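Local coordinates for phenazine biosynthesis protein PhzF family (Enterococcus faecalis, PDB 1S7J) that probably acts as an isomerase of the PhzF family, which shares its two-lobed fold with diaminopimelate epimerase, at residues A58-W61 against R66-D69; P4-D9 against A79-N84; D9-E14 against A74-A79. One frame throughout, in Å; residues are numbered along the deposited sequence.

Interaction 1 of 3, residues A58-W61 against R66-D69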
ATOM      1  N   ALA A  58       9.444   8.860 -14.561  1.00 20.66           N
ATOM      2  CA  ALA A  58       9.602   9.657 -13.364  1.00 25.82           C
ATOM      3  C   ALA A  58       8.258   9.688 -12.593  1.00 23.04           C
ATOM      4  O   ALA A  58       7.250  10.147 -13.121  1.00 25.97           O
ATOM      5  CB  ALA A  58      10.033  11.063 -13.728  1.00 19.86           C
ATOM      6  N   LEU A  59       8.255   9.155 -11.370  1.00 27.22           N
ATOM      7  CA  LEU A  59       7.049   9.128 -10.547  1.00 26.72           C
ATOM      8  C   LEU A  59       7.008  10.272  -9.550  1.00 27.46           C
ATOM      9  O   LEU A  59       8.042  10.747  -9.083  1.00 24.78           O
ATOM     10  CB  LEU A  59       6.934   7.805  -9.794  1.00 30.09           C
ATOM     11  CG  LEU A  59       5.742   6.910 -10.139  1.00 30.74           C
ATOM     12  CD1 LEU A  59       5.744   5.721  -9.209  1.00 28.18           C
ATOM     13  CD2 LEU A  59       4.416   7.671 -10.033  1.00 24.78           C
ATOM     14  N   ARG A  60       5.785  10.627  -9.158  1.00 24.22           N
ATOM     15  CA  ARG A  60       5.520  11.707  -8.225  1.00 25.52           C
ATOM     16  C   ARG A  60       4.163  11.402  -7.562  1.00 26.19           C
ATOM     17  O   ARG A  60       3.182  11.138  -8.259  1.00 26.95           O
ATOM     18  CB  ARG A  60       5.409  13.011  -8.993  1.00 26.30           C
ATOM     19  CG  ARG A  60       6.010  14.198  -8.329  1.00 30.27           C
ATOM     20  CD  ARG A  60       7.338  14.542  -8.950  1.00 25.23           C
ATOM     21  NE  ARG A  60       7.438  15.964  -9.285  1.00 31.23           N
ATOM     22  CZ  ARG A  60       7.471  16.952  -8.385  1.00 34.92           C
ATOM     23  NH1 ARG A  60       7.568  18.214  -8.784  1.00 36.65           N
ATOM     24  NH2 ARG A  60       7.402  16.680  -7.097  1.00 42.84           N
ATOM     25  N   TRP A  61       4.117  11.380  -6.239  1.00 23.97           N
ATOM     26  CA  TRP A  61       2.864  11.118  -5.536  1.00 25.31           C
ATOM     27  C   TRP A  61       2.479  12.318  -4.719  1.00 29.90           C
ATOM     28  O   TRP A  61       3.333  12.995  -4.140  1.00 24.75           O
ATOM     29  CB  TRP A  61       2.973   9.925  -4.598  1.00 24.66           C
ATOM     30  CG  TRP A  61       3.668   8.741  -5.149  1.00 28.53           C
ATOM     31  CD1 TRP A  61       3.091   7.604  -5.652  1.00 29.27           C
ATOM     32  CD2 TRP A  61       5.074   8.516  -5.178  1.00 27.88           C
ATOM     33  NE1 TRP A  61       4.053   6.689  -5.975  1.00 26.96           N
ATOM     34  CE2 TRP A  61       5.288   7.222  -5.693  1.00 29.06           C
ATOM     35  CE3 TRP A  61       6.193   9.289  -4.806  1.00 29.72           C
ATOM     36  CZ2 TRP A  61       6.565   6.672  -5.849  1.00 31.44           C
ATOM     37  CZ3 TRP A  61       7.464   8.746  -4.962  1.00 34.42           C
ATOM     38  CH2 TRP A  61       7.638   7.448  -5.477  1.00 28.51           C
ATOM     39  N   ARG A  66      -0.075  17.048   0.893  1.00 42.81           N
ATOM     40  CA  ARG A  66       1.147  17.417   0.172  1.00 45.99           C
ATOM     41  C   ARG A  66       1.850  16.184  -0.445  1.00 44.86           C
ATOM     42  O   ARG A  66       1.341  15.071  -0.359  1.00 43.19           O
ATOM     43  CB  ARG A  66       2.089  18.254   1.076  1.00 49.42           C
ATOM     44  CG  ARG A  66       3.164  17.512   1.862  1.00 54.71           C
ATOM     45  CD  ARG A  66       2.722  16.582   2.981  1.00 56.91           C
ATOM     46  NE  ARG A  66       1.739  15.560   2.630  1.00 63.95           N
ATOM     47  CZ  ARG A  66       1.706  14.341   3.183  1.00 64.89           C
ATOM     48  NH1 ARG A  66       0.761  13.476   2.839  1.00 63.67           N
ATOM     49  NH2 ARG A  66       2.661  13.971   4.035  1.00 61.75           N
ATOM     50  N   GLU A  67       3.004  16.407  -1.084  1.00 46.60           N
ATOM     51  CA  GLU A  67       3.753  15.310  -1.725  1.00 46.41           C
ATOM     52  C   GLU A  67       4.424  14.350  -0.748  1.00 45.70           C
ATOM     53  O   GLU A  67       5.131  14.776   0.166  1.00 48.97           O
ATOM     54  CB  GLU A  67       4.793  15.863  -2.678  1.00 41.02           C
ATOM     55  CG  GLU A  67       5.493  14.802  -3.481  1.00 40.82           C
ATOM     56  CD  GLU A  67       6.317  15.388  -4.592  1.00 41.80           C
ATOM     57  OE1 GLU A  67       6.398  16.646  -4.668  1.00 36.79           O
ATOM     58  OE2 GLU A  67       6.887  14.611  -5.400  1.00 41.55           O
ATOM     59  N   ILE A  68       4.214  13.054  -0.955  1.00 47.73           N
ATOM     60  CA  ILE A  68       4.798  12.050  -0.095  1.00 49.99           C
ATOM     61  C   ILE A  68       6.037  11.373  -0.749  1.00 51.74           C
ATOM     62  O   ILE A  68       6.218  11.428  -1.958  1.00 51.56           O
ATOM     63  CB  ILE A  68       3.719  11.005   0.349  1.00 52.70           C
ATOM     64  CG1 ILE A  68       4.329   9.952   1.350  1.00 56.91           C
ATOM     65  CG2 ILE A  68       3.093  10.329  -0.870  1.00 48.64           C
ATOM     66  CD1 ILE A  68       5.004  10.517   2.606  1.00 59.92           C
ATOM     67  N   ASP A  69       6.890  10.788   0.101  1.00 54.08           N
ATOM     68  CA  ASP A  69       8.120  10.112  -0.352  1.00 55.56           C
ATOM     69  C   ASP A  69       7.861   8.871  -1.175  1.00 55.87           C
ATOM     70  O   ASP A  69       8.682   8.495  -2.010  1.00 55.50           O
ATOM     71  CB  ASP A  69       8.983   9.697   0.853  1.00 60.52           C
ATOM     72  CG  ASP A  69       9.526  10.876   1.630  1.00 66.63           C
ATOM     73  OD1 ASP A  69      10.259  11.705   1.039  1.00 66.50           O
ATOM     74  OD2 ASP A  69       9.231  10.964   2.841  1.00 71.82           O
TER
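The beta hairpin that couples strand 56-62 to the short strand 67-68 sets Arg60 and Trp61 antiparallel to Glu67 and Ile68, and its side chains do more of the work than its loosely bonded backbone. Its main polar link is a salt bridge in which one guanidinium nitrogen is gripped by both carboxylate oxygens: Arg60 NH2 lies 2.6 Å from Glu67 OE1 and 2.7 Å from Glu67 OE2. The hydrogen bond to OE2 is weak and bent (146°), although that oxygen lies in the guanidinium plane, at its edge. The guanidinium and carboxylate planes are 34° apart. With CG trans to the backbone N (chi1 -174°) and the chain extended beyond it, Glu67 reaches across to meet Arg60, whose chain bends at chi2 and chi3 and crosses Glu67 at about a right angle.

Trp61 meets Ile68, its CB 3.8 Å from Ile68 CG2. Leu59 CB sits 4.1 Å above one face of the indole, toward the rim, while Asp69 O approaches CZ3 of Trp61 obliquely at 3.2 Å. The indole NE1 is satisfied by Thr75 OG1. Ile68 lies about 5 Å, side chain to side chain, from Glu46, the predicted active-site residue.

Glu32 brings a second carboxylate close to Glu67 OE1, and Trp29 makes a cation-pi contact with Arg60; the arginine's positive charge probably offsets the crowding of negative charge.

Interaction 2 of 3, residues P4-D9 against A79-N84; sequences PYYIVD and AFVLFN
The Tyr6 ring has the CB of Val81 over one face, 4.2 Å above the plane and displaced toward the rim, while the Phe80 ring receives Val8 CG1 at an oblique angle. These two aromatic groups come from opposite partners, Tyr6 from strand 4-9 and Phe80 from helix 79-84, and a valine of the other segment meets each ring. The carbonyl of Phe80 is held inside the helix by two donors of one residue: Asn84 ND2, at 2.7 Å in a nearly straight bond (176°) with the oxygen in the amide plane, and Asn84 N, which makes the routine backbone bond.

The packing itself is wholly apolar. Val81 CG1 meets both inward-facing strand residues, 3.9 Å from Val8 CG1 and 4.1 Å from Tyr6 CB. Next to it, Phe80 CD2 lies 4.1 Å from Val8 CG1, the two side chains running antiparallel alongside one another. Phe80 is turned there by a first torsion of 168°, which puts its CG opposite the backbone N and beside the carbonyl carbon. Ile7, between the two contributors, points the other way, as alternation along a strand requires.

Strand and helix axes approach to 9.8 Å with 119° between their directions, so the helix runs across the strand rather than along it. Val23 and Val25 of strand 19-25 and Ala250 of strand 243-259 extend the same apolar lining. A helix enclosed by surrounding strands in this way is the hallmark of a lobe of the diaminopimelate epimerase fold, to which the PhzF family belongs.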
ATOM      1  N   PRO A   4      -5.663  13.317 -19.743  1.00 20.81           N
ATOM      2  CA  PRO A   4      -6.264  12.016 -19.396  1.00 23.72           C
ATOM      3  C   PRO A   4      -5.885  11.558 -17.977  1.00 20.07           C
ATOM      4  O   PRO A   4      -4.786  11.846 -17.504  1.00 23.41           O
ATOM      5  CB  PRO A   4      -5.651  11.063 -20.438  1.00 18.06           C
ATOM      6  CG  PRO A   4      -5.318  11.973 -21.598  1.00 25.95           C
ATOM      7  CD  PRO A   4      -4.768  13.189 -20.908  1.00 19.40           C
ATOM      8  N   TYR A   5      -6.805  10.871 -17.296  1.00 16.32           N
ATOM      9  CA  TYR A   5      -6.528  10.359 -15.969  1.00 15.82           C
ATOM     10  C   TYR A   5      -7.220   9.052 -15.797  1.00 20.54           C
ATOM     11  O   TYR A   5      -8.079   8.682 -16.601  1.00 17.75           O
ATOM     12  CB  TYR A   5      -6.937  11.357 -14.862  1.00 24.05           C
ATOM     13  CG  TYR A   5      -8.417  11.580 -14.720  1.00 26.00           C
ATOM     14  CD1 TYR A   5      -9.220  10.673 -14.024  1.00 36.72           C
ATOM     15  CD2 TYR A   5      -9.030  12.694 -15.291  1.00 27.72           C
ATOM     16  CE1 TYR A   5     -10.589  10.867 -13.912  1.00 40.16           C
ATOM     17  CE2 TYR A   5     -10.385  12.895 -15.184  1.00 34.24           C
ATOM     18  CZ  TYR A   5     -11.166  11.982 -14.494  1.00 44.24           C
ATOM     19  OH  TYR A   5     -12.518  12.189 -14.395  1.00 53.94           O
ATOM     20  N   TYR A   6      -6.816   8.294 -14.772  1.00 23.39           N
ATOM     21  CA  TYR A   6      -7.392   6.994 -14.488  1.00 21.26           C
ATOM     22  C   TYR A   6      -7.560   6.856 -12.997  1.00 24.26           C
ATOM     23  O   TYR A   6      -6.817   7.456 -12.230  1.00 23.02           O
ATOM     24  CB  TYR A   6      -6.469   5.869 -15.017  1.00 21.21           C
ATOM     25  CG  TYR A   6      -6.209   5.919 -16.519  1.00 15.03           C
ATOM     26  CD1 TYR A   6      -5.411   6.929 -17.077  1.00 12.11           C
ATOM     27  CD2 TYR A   6      -6.785   4.987 -17.376  1.00 17.15           C
ATOM     28  CE1 TYR A   6      -5.208   7.009 -18.455  1.00 17.17           C
ATOM     29  CE2 TYR A   6      -6.587   5.058 -18.755  1.00 20.35           C
ATOM     30  CZ  TYR A   6      -5.803   6.067 -19.287  1.00 21.19           C
ATOM     31  OH  TYR A   6      -5.638   6.140 -20.643  1.00 29.02           O
ATOM     32  N   ILE A   7      -8.589   6.141 -12.582  1.00 23.61           N
ATOM     33  CA  ILE A   7      -8.852   5.910 -11.172  1.00 22.17           C
ATOM     34  C   ILE A   7      -8.859   4.425 -11.052  1.00 19.24           C
ATOM     35  O   ILE A   7      -9.726   3.762 -11.622  1.00 15.63           O
ATOM     36  CB  ILE A   7     -10.240   6.434 -10.739  1.00 23.83           C
ATOM     37  CG1 ILE A   7     -10.409   7.911 -11.094  1.00 24.35           C
ATOM     38  CG2 ILE A   7     -10.423   6.221  -9.255  1.00 23.77           C
ATOM     39  CD1 ILE A   7      -9.440   8.821 -10.411  1.00 22.72           C
ATOM     40  N   VAL A   8      -7.881   3.866 -10.363  1.00 14.98           N
ATOM     41  CA  VAL A   8      -7.817   2.435 -10.211  1.00 15.65           C
ATOM     42  C   VAL A   8      -7.770   1.974  -8.781  1.00 20.81           C
ATOM     43  O   VAL A   8      -7.235   2.667  -7.904  1.00 21.35           O
ATOM     44  CB  VAL A   8      -6.637   1.827 -11.046  1.00 18.43           C
ATOM     45  CG1 VAL A   8      -5.794   2.922 -11.665  1.00 14.23           C
ATOM     46  CG2 VAL A   8      -5.789   0.881 -10.216  1.00  9.51           C
ATOM     47  N   ASP A   9      -8.424   0.858  -8.522  1.00 17.38           N
ATOM     48  CA  ASP A   9      -8.450   0.259  -7.211  1.00 21.44           C
ATOM     49  C   ASP A   9      -7.336  -0.801  -7.212  1.00 21.80           C
ATOM     50  O   ASP A   9      -7.477  -1.865  -7.829  1.00 19.38           O
ATOM     51  CB  ASP A   9      -9.810  -0.396  -6.944  1.00 17.50           C
ATOM     52  CG  ASP A   9     -10.957   0.614  -6.966  1.00 24.62           C
ATOM     53  OD1 ASP A   9     -12.105   0.204  -7.238  1.00 23.90           O
ATOM     54  OD2 ASP A   9     -10.710   1.814  -6.719  1.00 22.45           O
ATOM     55  N   ALA A  79       1.566   1.709 -12.706  1.00 20.27           N
ATOM     56  CA  ALA A  79       2.116   0.653 -13.518  1.00 19.80           C
ATOM     57  C   ALA A  79       0.981   0.049 -14.342  1.00 21.16           C
ATOM     58  O   ALA A  79       1.098  -0.123 -15.565  1.00 15.73           O
ATOM     59  CB  ALA A  79       2.746  -0.424 -12.625  1.00 22.44           C
ATOM     60  N   PHE A  80      -0.100  -0.286 -13.652  1.00 18.35           N
ATOM     61  CA  PHE A  80      -1.278  -0.863 -14.254  1.00 19.72           C
ATOM     62  C   PHE A  80      -1.756  -0.091 -15.478  1.00 21.30           C
ATOM     63  O   PHE A  80      -2.032  -0.685 -16.509  1.00 21.19           O
ATOM     64  CB  PHE A  80      -2.394  -0.958 -13.212  1.00 20.27           C
ATOM     65  CG  PHE A  80      -3.751  -1.277 -13.781  1.00 21.07           C
ATOM     66  CD1 PHE A  80      -4.136  -2.583 -14.005  1.00 17.38           C
ATOM     67  CD2 PHE A  80      -4.656  -0.253 -14.062  1.00 19.05           C
ATOM     68  CE1 PHE A  80      -5.401  -2.875 -14.502  1.00 22.24           C
ATOM     69  CE2 PHE A  80      -5.913  -0.534 -14.557  1.00 16.34           C
ATOM     70  CZ  PHE A  80      -6.290  -1.841 -14.776  1.00 20.48           C
ATOM     71  N   VAL A  81      -1.854   1.239 -15.369  1.00 18.79           N
ATOM     72  CA  VAL A  81      -2.317   2.021 -16.505  1.00 22.89           C
ATOM     73  C   VAL A  81      -1.306   2.149 -17.630  1.00 23.99           C
ATOM     74  O   VAL A  81      -1.690   2.368 -18.778  1.00 29.22           O
ATOM     75  CB  VAL A  81      -2.830   3.407 -16.090  1.00 19.15           C
ATOM     76  CG1 VAL A  81      -3.255   3.398 -14.651  1.00 18.12           C
ATOM     77  CG2 VAL A  81      -1.850   4.491 -16.390  1.00 20.17           C
ATOM     78  N   LEU A  82      -0.008   2.106 -17.302  1.00 22.76           N
ATOM     79  CA  LEU A  82       1.014   2.182 -18.341  1.00 22.43           C
ATOM     80  C   LEU A  82       1.007   0.864 -19.119  1.00 21.95           C
ATOM     81  O   LEU A  82       1.046   0.857 -20.351  1.00 25.77           O
ATOM     82  CB  LEU A  82       2.394   2.452 -17.745  1.00 19.49           C
ATOM     83  CG  LEU A  82       2.676   3.904 -17.352  1.00 22.80           C
ATOM     84  CD1 LEU A  82       3.986   4.002 -16.621  1.00 15.61           C
ATOM     85  CD2 LEU A  82       2.676   4.809 -18.572  1.00 21.01           C
ATOM     86  N   PHE A  83       0.906  -0.235 -18.393  1.00 20.66           N
ATOM     87  CA  PHE A  83       0.880  -1.559 -18.996  1.00 25.99           C
ATOM     88  C   PHE A  83      -0.349  -1.811 -19.861  1.00 24.69           C
ATOM     89  O   PHE A  83      -0.257  -2.449 -20.911  1.00 28.52           O
ATOM     90  CB  PHE A  83       0.918  -2.652 -17.910  1.00 24.47           C
ATOM     91  CG  PHE A  83       2.302  -2.959 -17.384  1.00 27.77           C
ATOM     92  CD1 PHE A  83       2.603  -2.776 -16.026  1.00 29.95           C
ATOM     93  CD2 PHE A  83       3.293  -3.463 -18.230  1.00 30.32           C
ATOM     94  CE1 PHE A  83       3.880  -3.095 -15.521  1.00 30.48           C
ATOM     95  CE2 PHE A  83       4.569  -3.782 -17.736  1.00 28.70           C
ATOM     96  CZ  PHE A  83       4.859  -3.599 -16.379  1.00 32.66           C
ATOM     97  N   ASN A  84      -1.499  -1.335 -19.409  1.00 21.66           N
ATOM     98  CA  ASN A  84      -2.742  -1.548 -20.128  1.00 18.90           C
ATOM     99  C   ASN A  84      -3.207  -0.477 -21.080  1.00 18.03           C
ATOM    100  O   ASN A  84      -4.014  -0.751 -21.951  1.00 22.58           O
ATOM    101  CB  ASN A  84      -3.867  -1.881 -19.132  1.00 16.77           C
ATOM    102  CG  ASN A  84      -3.641  -3.165 -18.397  1.00 21.01           C
ATOM    103  OD1 ASN A  84      -4.049  -4.212 -18.846  1.00 27.42           O
ATOM    104  ND2 ASN A  84      -2.938  -3.081 -17.279  1.00 20.80           N
TER

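Interaction 3 of 3, residues D9-E14 against A74-A79; sequences DAFAEE and ATLATA
A CH-pi contact backed by methyl packing joins the end of strand 2-10 and the turn that follows it to helix 72-85, with Phe11 and Ala10 on one side and Leu76 on the other. Leu76 is the single helix residue that does the touching, and its two methyl groups divide the task. CD1 stands over one face of the Phe11 ring, 3.7 Å from the ring centroid and 22° off the normal; its closest ring atom is CZ of Phe11, at 3.5 Å, so the methyl is displaced toward the far rim of the ring. CD2 turns instead to Ala10 CB, 3.9 Å away. A chi1 of -176° places the leucine's CG beside its carbonyl carbon, and the two methyls then diverge to Phe11 and Ala10.

The strand side is shaped by a type II beta turn from Asp9 to Ala12. Ala10 occupies its second position and Phe11 the third, where phi is positive (71°), a left-handed conformation. Ala10 still aims its methyl at the helix, while the Phe11 side chain sets off across that direction and comes nearer only at its end. The small side chains of Ala10 and Ala77 permit a close backbone approach, 5.7 Å between their CA atoms.

Within the helix, Thr78 OG1 donates to Ala74 O at 2.8 Å, nearly in line with the carbonyl bond, and the same oxygen accepts from Thr78 N at 3.1 Å; the hydroxyl is thus satisfied one turn back.

Phe11 also pairs through its backbone with Thr249 of strand 243-259, and its ring touches Val202 in the loop before helix 207-218. The contact thus packs the strand end and its turn on the early part of helix 72-85, as expected for a lobe of the diaminopimelate epimerase fold, with a helix surrounded by strands.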
ATOM      1  N   ASP A   9      -8.424   0.858  -8.522  1.00 17.38           N
ATOM      2  CA  ASP A   9      -8.450   0.259  -7.211  1.00 21.44           C
ATOM      3  C   ASP A   9      -7.336  -0.801  -7.212  1.00 21.80           C
ATOM      4  O   ASP A   9      -7.477  -1.865  -7.829  1.00 19.38           O
ATOM      5  CB  ASP A   9      -9.810  -0.396  -6.944  1.00 17.50           C
ATOM      6  CG  ASP A   9     -10.957   0.614  -6.966  1.00 24.62           C
ATOM      7  OD1 ASP A   9     -12.105   0.204  -7.238  1.00 23.90           O
ATOM      8  OD2 ASP A   9     -10.710   1.814  -6.719  1.00 22.45           O
ATOM      9  N   ALA A  10      -6.203  -0.455  -6.613  1.00 20.07           N
ATOM     10  CA  ALA A  10      -5.057  -1.352  -6.543  1.00 21.99           C
ATOM     11  C   ALA A  10      -5.306  -2.473  -5.544  1.00 24.34           C
ATOM     12  O   ALA A  10      -5.835  -2.243  -4.465  1.00 21.81           O
ATOM     13  CB  ALA A  10      -3.816  -0.576  -6.180  1.00 17.93           C
ATOM     14  N   PHE A  11      -4.891  -3.676  -5.910  1.00 26.42           N
ATOM     15  CA  PHE A  11      -5.063  -4.879  -5.080  1.00 24.84           C
ATOM     16  C   PHE A  11      -6.498  -5.320  -5.008  1.00 25.51           C
ATOM     17  O   PHE A  11      -6.904  -6.023  -4.070  1.00 25.54           O
ATOM     18  CB  PHE A  11      -4.501  -4.665  -3.666  1.00 19.17           C
ATOM     19  CG  PHE A  11      -3.014  -4.459  -3.629  1.00 24.87           C
ATOM     20  CD1 PHE A  11      -2.480  -3.179  -3.551  1.00 19.23           C
ATOM     21  CD2 PHE A  11      -2.136  -5.554  -3.674  1.00 22.00           C
ATOM     22  CE1 PHE A  11      -1.108  -2.985  -3.524  1.00 16.96           C
ATOM     23  CE2 PHE A  11      -0.765  -5.363  -3.646  1.00 16.73           C
ATOM     24  CZ  PHE A  11      -0.249  -4.085  -3.569  1.00 19.90           C
ATOM     25  N   ALA A  12      -7.277  -4.944  -6.021  1.00 26.91           N
ATOM     26  CA  ALA A  12      -8.689  -5.288  -6.083  1.00 27.56           C
ATOM     27  C   ALA A  12      -9.031  -6.057  -7.332  1.00 28.56           C
ATOM     28  O   ALA A  12      -8.522  -5.765  -8.402  1.00 24.79           O
ATOM     29  CB  ALA A  12      -9.517  -4.032  -6.021  1.00 25.35           C
ATOM     30  N   GLU A  13      -9.924  -7.021  -7.201  1.00 31.06           N
ATOM     31  CA  GLU A  13     -10.392  -7.864  -8.296  1.00 36.43           C
ATOM     32  C   GLU A  13     -11.618  -7.192  -8.968  1.00 38.32           C
ATOM     33  O   GLU A  13     -11.931  -7.441 -10.136  1.00 38.92           O
ATOM     34  CB  GLU A  13     -10.742  -9.256  -7.731  1.00 45.57           C
ATOM     35  CG  GLU A  13     -10.368 -10.456  -8.586  1.00 55.11           C
ATOM     36  CD  GLU A  13     -10.871 -11.792  -8.028  1.00 59.56           C
ATOM     37  OE1 GLU A  13     -10.618 -12.833  -8.682  1.00 65.30           O
ATOM     38  OE2 GLU A  13     -11.509 -11.806  -6.941  1.00 59.78           O
ATOM     39  N   GLU A  14     -12.332  -6.407  -8.161  1.00 31.79           N
ATOM     40  CA  GLU A  14     -13.545  -5.700  -8.594  1.00 35.40           C
ATOM     41  C   GLU A  14     -13.530  -4.293  -7.975  1.00 33.20           C
ATOM     42  O   GLU A  14     -12.810  -4.049  -7.006  1.00 36.27           O
ATOM     43  CB  GLU A  14     -14.793  -6.448  -8.116  1.00 37.01           C
ATOM     44  CG  GLU A  14     -14.889  -6.581  -6.590  1.00 46.29           C
ATOM     45  CD  GLU A  14     -16.216  -7.164  -6.119  1.00 52.97           C
ATOM     46  OE1 GLU A  14     -16.428  -8.385  -6.280  1.00 49.24           O
ATOM     47  OE2 GLU A  14     -17.042  -6.396  -5.568  1.00 55.10           O
ATOM     48  N   ALA A  74      -0.254   3.161  -5.196  1.00 23.00           N
ATOM     49  CA  ALA A  74      -0.277   4.174  -6.242  1.00 26.12           C
ATOM     50  C   ALA A  74       0.776   3.906  -7.304  1.00 25.35           C
ATOM     51  O   ALA A  74       0.695   4.437  -8.421  1.00 28.69           O
ATOM     52  CB  ALA A  74      -0.070   5.558  -5.640  1.00 27.98           C
ATOM     53  N   THR A  75       1.807   3.163  -6.934  1.00 27.29           N
ATOM     54  CA  THR A  75       2.856   2.822  -7.861  1.00 20.81           C
ATOM     55  C   THR A  75       2.329   1.678  -8.714  1.00 17.30           C
ATOM     56  O   THR A  75       2.497   1.666  -9.935  1.00 21.25           O
ATOM     57  CB  THR A  75       4.160   2.435  -7.116  1.00 25.57           C
ATOM     58  OG1 THR A  75       4.745   3.612  -6.566  1.00 22.13           O
ATOM     59  CG2 THR A  75       5.167   1.809  -8.058  1.00 20.85           C
ATOM     60  N   LEU A  76       1.658   0.737  -8.069  1.00 14.92           N
ATOM     61  CA  LEU A  76       1.076  -0.393  -8.747  1.00 16.17           C
ATOM     62  C   LEU A  76       0.043   0.118  -9.733  1.00 17.41           C
ATOM     63  O   LEU A  76      -0.059  -0.367 -10.857  1.00 16.10           O
ATOM     64  CB  LEU A  76       0.421  -1.328  -7.724  1.00 21.11           C
ATOM     65  CG  LEU A  76      -0.199  -2.651  -8.182  1.00 21.66           C
ATOM     66  CD1 LEU A  76      -0.265  -3.597  -7.020  1.00 21.16           C
ATOM     67  CD2 LEU A  76      -1.584  -2.437  -8.796  1.00 12.27           C
ATOM     68  N   ALA A  77      -0.732   1.116  -9.291  1.00 18.74           N
ATOM     69  CA  ALA A  77      -1.765   1.721 -10.104  1.00 17.23           C
ATOM     70  C   ALA A  77      -1.176   2.362 -11.330  1.00 13.58           C
ATOM     71  O   ALA A  77      -1.663   2.148 -12.434  1.00 12.81           O
ATOM     72  CB  ALA A  77      -2.552   2.749  -9.282  1.00 17.30           C
ATOM     73  N   THR A  78      -0.132   3.165 -11.141  1.00 11.71           N
ATOM     74  CA  THR A  78       0.540   3.839 -12.253  1.00 14.80           C
ATOM     75  C   THR A  78       1.095   2.832 -13.230  1.00 18.89           C
ATOM     76  O   THR A  78       1.152   3.087 -14.429  1.00 20.48           O
ATOM     77  CB  THR A  78       1.670   4.693 -11.776  1.00 13.57           C
ATOM     78  OG1 THR A  78       1.178   5.692 -10.894  1.00 16.54           O
ATOM     79  CG2 THR A  78       2.350   5.373 -12.943  1.00 17.18           C
ATOM     80  N   ALA A  79       1.566   1.709 -12.706  1.00 20.27           N
ATOM     81  CA  ALA A  79       2.116   0.653 -13.518  1.00 19.80           C
ATOM     82  C   ALA A  79       0.981   0.049 -14.342  1.00 21.16           C
ATOM     83  O   ALA A  79       1.098  -0.123 -15.565  1.00 15.73           O
ATOM     84  CB  ALA A  79       2.746  -0.424 -12.625  1.00 22.44           C
TER

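Helix 72-85 unites the three sites. Interactions 2 and 3 use successive parts of it against successive parts of strand 2-10; their centres are 8 Å apart, they share Asp9 and Ala79, and they touch where Val8 CG2 packs on Ala77 CB. Interaction 1 lies about 16 Å, centre to centre, from each. Its hairpin immediately precedes the helix and meets interaction 3 through Trp61 and Leu59, which contact Ala74, Thr75 and Thr78. Along the chain the contacts nest, interaction 1 within the loop closed by interaction 3, and that within interaction 2. Residues far apart in sequence thus meet around one helix, and interaction 1 lies nearest the predicted active-site residue Glu46.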